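Arginine 3rd transport system periplasmic binding protein (Legionella pneumophila subsp. pneumophila str. Philadelphia 1, PDB 3KZG) probably binds arginine in the periplasm and delivers it to an inner-membrane transport system, as a solute-binding protein of family 3. Local coordinates at residues S90-I95 against K185-G190. Numbering follows the deposited sequence.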
ATOM      1  N   SER A  90       7.406  21.602   9.239  1.00 14.96           N
ATOM      2  CA  SER A  90       7.254  22.502  10.379  1.00 15.02           C
ATOM      3  C   SER A  90       6.190  23.565  10.134  1.00 15.59           C
ATOM      4  O   SER A  90       6.269  24.336   9.176  1.00 15.91           O
ATOM      5  CB  SER A  90       8.595  23.174  10.721  1.00 14.22           C
ATOM      6  OG  SER A  90       9.115  23.910   9.626  1.00 13.35           O
ATOM      7  N   ASN A  91       5.182  23.588  11.000  1.00 16.28           N
ATOM      8  CA  ASN A  91       4.105  24.569  10.898  1.00 18.15           C
ATOM      9  C   ASN A  91       3.843  25.172  12.271  1.00 16.85           C
ATOM     10  O   ASN A  91       3.955  24.485  13.278  1.00 17.46           O
ATOM     11  CB  ASN A  91       2.804  23.925  10.405  1.00 17.41           C
ATOM     12  CG  ASN A  91       2.954  23.250   9.062  1.00 18.77           C
ATOM     13  OD1 ASN A  91       3.193  22.048   8.982  1.00 21.10           O
ATOM     14  ND2 ASN A  91       2.820  24.024   7.998  1.00 17.97           N
ATOM     15  N   SER A  92       3.499  26.453  12.302  1.00 17.43           N
ATOM     16  CA  SER A  92       3.186  27.123  13.557  1.00 17.22           C
ATOM     17  C   SER A  92       1.662  27.187  13.663  1.00 17.35           C
ATOM     18  O   SER A  92       0.954  26.924  12.683  1.00 16.72           O
ATOM     19  CB  SER A  92       3.784  28.534  13.588  1.00 16.58           C
ATOM     20  OG  SER A  92       3.186  29.385  12.634  1.00 19.81           O
ATOM     21  N   GLN A  93       1.157  27.535  14.842  1.00 16.76           N
ATOM     22  CA  GLN A  93      -0.286  27.604  15.055  1.00 16.74           C
ATOM     23  C   GLN A  93      -0.652  28.546  16.195  1.00 18.04           C
ATOM     24  O   GLN A  93      -0.046  28.498  17.265  1.00 19.28           O
ATOM     25  CB  GLN A  93      -0.823  26.199  15.361  1.00 16.43           C
ATOM     26  CG  GLN A  93      -2.296  26.140  15.786  1.00 16.37           C
ATOM     27  CD  GLN A  93      -3.259  26.418  14.643  1.00 15.53           C
ATOM     28  OE1 GLN A  93      -3.270  25.706  13.643  1.00 16.37           O
ATOM     29  NE2 GLN A  93      -4.073  27.458  14.791  1.00 14.72           N
ATOM     30  N   TYR A  94      -1.636  29.409  15.964  1.00 17.82           N
ATOM     31  CA  TYR A  94      -2.082  30.326  17.008  1.00 17.70           C
ATOM     32  C   TYR A  94      -3.100  29.592  17.876  1.00 19.03           C
ATOM     33  O   TYR A  94      -4.000  28.916  17.364  1.00 18.23           O
ATOM     34  CB  TYR A  94      -2.716  31.586  16.405  1.00 15.91           C
ATOM     35  CG  TYR A  94      -1.716  32.629  15.946  1.00 14.44           C
ATOM     36  CD1 TYR A  94      -1.057  33.451  16.866  1.00 14.49           C
ATOM     37  CD2 TYR A  94      -1.421  32.791  14.590  1.00 15.86           C
ATOM     38  CE1 TYR A  94      -0.131  34.408  16.448  1.00 15.10           C
ATOM     39  CE2 TYR A  94      -0.499  33.744  14.161  1.00 15.35           C
ATOM     40  CZ  TYR A  94       0.144  34.550  15.094  1.00 16.37           C
ATOM     41  OH  TYR A  94       1.057  35.498  14.668  1.00 18.23           O
ATOM     42  N   ILE A  95      -2.935  29.712  19.189  1.00 19.47           N
ATOM     43  CA  ILE A  95      -3.827  29.075  20.148  1.00 20.05           C
ATOM     44  C   ILE A  95      -4.157  30.075  21.252  1.00 21.24           C
ATOM     45  O   ILE A  95      -3.335  30.922  21.593  1.00 21.70           O
ATOM     46  CB  ILE A  95      -3.169  27.812  20.753  1.00 20.39           C
ATOM     47  CG1 ILE A  95      -4.141  27.123  21.714  1.00 20.27           C
ATOM     48  CG2 ILE A  95      -1.867  28.184  21.470  1.00 21.42           C
ATOM     49  CD1 ILE A  95      -3.657  25.780  22.199  1.00 19.82           C
ATOM     50  N   LYS A 185      -5.750  28.730  10.427  1.00 23.02           N
ATOM     51  CA  LYS A 185      -5.162  27.452  10.026  1.00 23.03           C
ATOM     52  C   LYS A 185      -3.684  27.438  10.432  1.00 21.75           C
ATOM     53  O   LYS A 185      -3.144  28.463  10.845  1.00 20.96           O
ATOM     54  CB  LYS A 185      -5.271  27.277   8.510  1.00 24.55           C
ATOM     55  CG  LYS A 185      -6.648  27.592   7.947  1.00 31.12           C
ATOM     56  CD  LYS A 185      -6.632  27.665   6.423  1.00 34.01           C
ATOM     57  CE  LYS A 185      -7.962  28.193   5.889  1.00 36.44           C
ATOM     58  NZ  LYS A 185      -7.950  28.342   4.405  1.00 37.42           N
ATOM     59  N   LYS A 186      -3.034  26.285  10.318  1.00 21.78           N
ATOM     60  CA  LYS A 186      -1.623  26.181  10.667  1.00 20.13           C
ATOM     61  C   LYS A 186      -0.823  27.021   9.678  1.00 21.39           C
ATOM     62  O   LYS A 186      -1.266  27.238   8.552  1.00 22.84           O
ATOM     63  CB  LYS A 186      -1.166  24.720  10.625  1.00 20.43           C
ATOM     64  CG  LYS A 186      -1.373  24.015   9.297  1.00 18.08           C
ATOM     65  CD  LYS A 186      -0.924  22.565   9.402  1.00 18.47           C
ATOM     66  CE  LYS A 186      -1.170  21.801   8.103  1.00 22.12           C
ATOM     67  NZ  LYS A 186      -0.793  20.366   8.245  1.00 22.27           N
ATOM     68  N   ILE A 187       0.348  27.493  10.095  1.00 21.62           N
ATOM     69  CA  ILE A 187       1.176  28.340   9.242  1.00 21.05           C
ATOM     70  C   ILE A 187       2.527  27.709   8.915  1.00 21.21           C
ATOM     71  O   ILE A 187       3.261  27.291   9.812  1.00 20.51           O
ATOM     72  CB  ILE A 187       1.442  29.710   9.909  1.00 21.55           C
ATOM     73  CG1 ILE A 187       0.131  30.318  10.420  1.00 22.74           C
ATOM     74  CG2 ILE A 187       2.120  30.648   8.920  1.00 19.18           C
ATOM     75  CD1 ILE A 187      -0.907  30.554   9.349  1.00 25.52           C
ATOM     76  N   SER A 188       2.862  27.655   7.631  1.00 19.74           N
ATOM     77  CA  SER A 188       4.137  27.083   7.229  1.00 21.02           C
ATOM     78  C   SER A 188       5.256  28.001   7.708  1.00 20.68           C
ATOM     79  O   SER A 188       5.218  29.206   7.482  1.00 19.45           O
ATOM     80  CB  SER A 188       4.209  26.940   5.707  1.00 22.69           C
ATOM     81  OG  SER A 188       5.402  26.275   5.321  1.00 25.55           O
ATOM     82  N   ILE A 189       6.245  27.434   8.384  1.00 19.78           N
ATOM     83  CA  ILE A 189       7.355  28.239   8.863  1.00 19.86           C
ATOM     84  C   ILE A 189       8.635  27.415   8.848  1.00 18.16           C
ATOM     85  O   ILE A 189       8.667  26.285   9.335  1.00 18.67           O
ATOM     86  CB  ILE A 189       7.098  28.759  10.295  1.00 22.27           C
ATOM     87  CG1 ILE A 189       8.288  29.611  10.755  1.00 24.06           C
ATOM     88  CG2 ILE A 189       6.849  27.586  11.234  1.00 19.33           C
ATOM     89  CD1 ILE A 189       8.156  30.150  12.158  1.00 29.38           C
ATOM     90  N   GLY A 190       9.687  27.983   8.275  1.00 18.47           N
ATOM     91  CA  GLY A 190      10.949  27.272   8.212  1.00 19.15           C
ATOM     92  C   GLY A 190      10.923  26.156   7.184  1.00 18.19           C
ATOM     93  O   GLY A 190       9.981  26.039   6.403  1.00 17.42           O
TER
HETATM   94  O   HOH W   1      -2.637  29.827  13.172  1.00 12.80           O
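Ser92 OG sits between its own backbone N and carbonyl carbon (chi1 66°), which sets it against the branch point of Ile187, 3.3 Å from CB. Ile189 CG2 touches Ser92 CB, 4.0 Å away, while helix 121-127 packs against Ser92, Ile187 and Ile189, and its Gln124 hydrogen-bonds the Ser92 hydroxyl. Beneath them the two backbones form a hydrogen-bonded antiparallel pair: Ser92 N donates to Ile187 O at 2.6 Å, and Ile187 N returns the bond to Ser92 O at 2.7 Å. Two residues on, past the non-hydrogen-bonded pair Asn91-Ser188, Ile189 N reaches Ser90 O at 3.2 Å. Ser90 OG lies 2.4 Å from Ile189 O, too short for the modelled hydrogen bond to be taken as exact, and Gly192 N is its second partner. On the face of Asn91 and Ser188, the Lys186 chain crosses the Asn91 side chain obliquely, CD 4.0 Å from CG. At the corner at Lys185 a water accepts from Tyr94 N and donates to Lys185 O at 2.7 Å, bridging the strands, while direct backbone bonding resumes between Tyr94 and Ile183. Strand 180-188 is thereby attached to 91-97 as the outermost strand on its side, within this chain, of the five-stranded mixed sheet of one lobe, the α/β lobe architecture of type 2 periplasmic binding proteins.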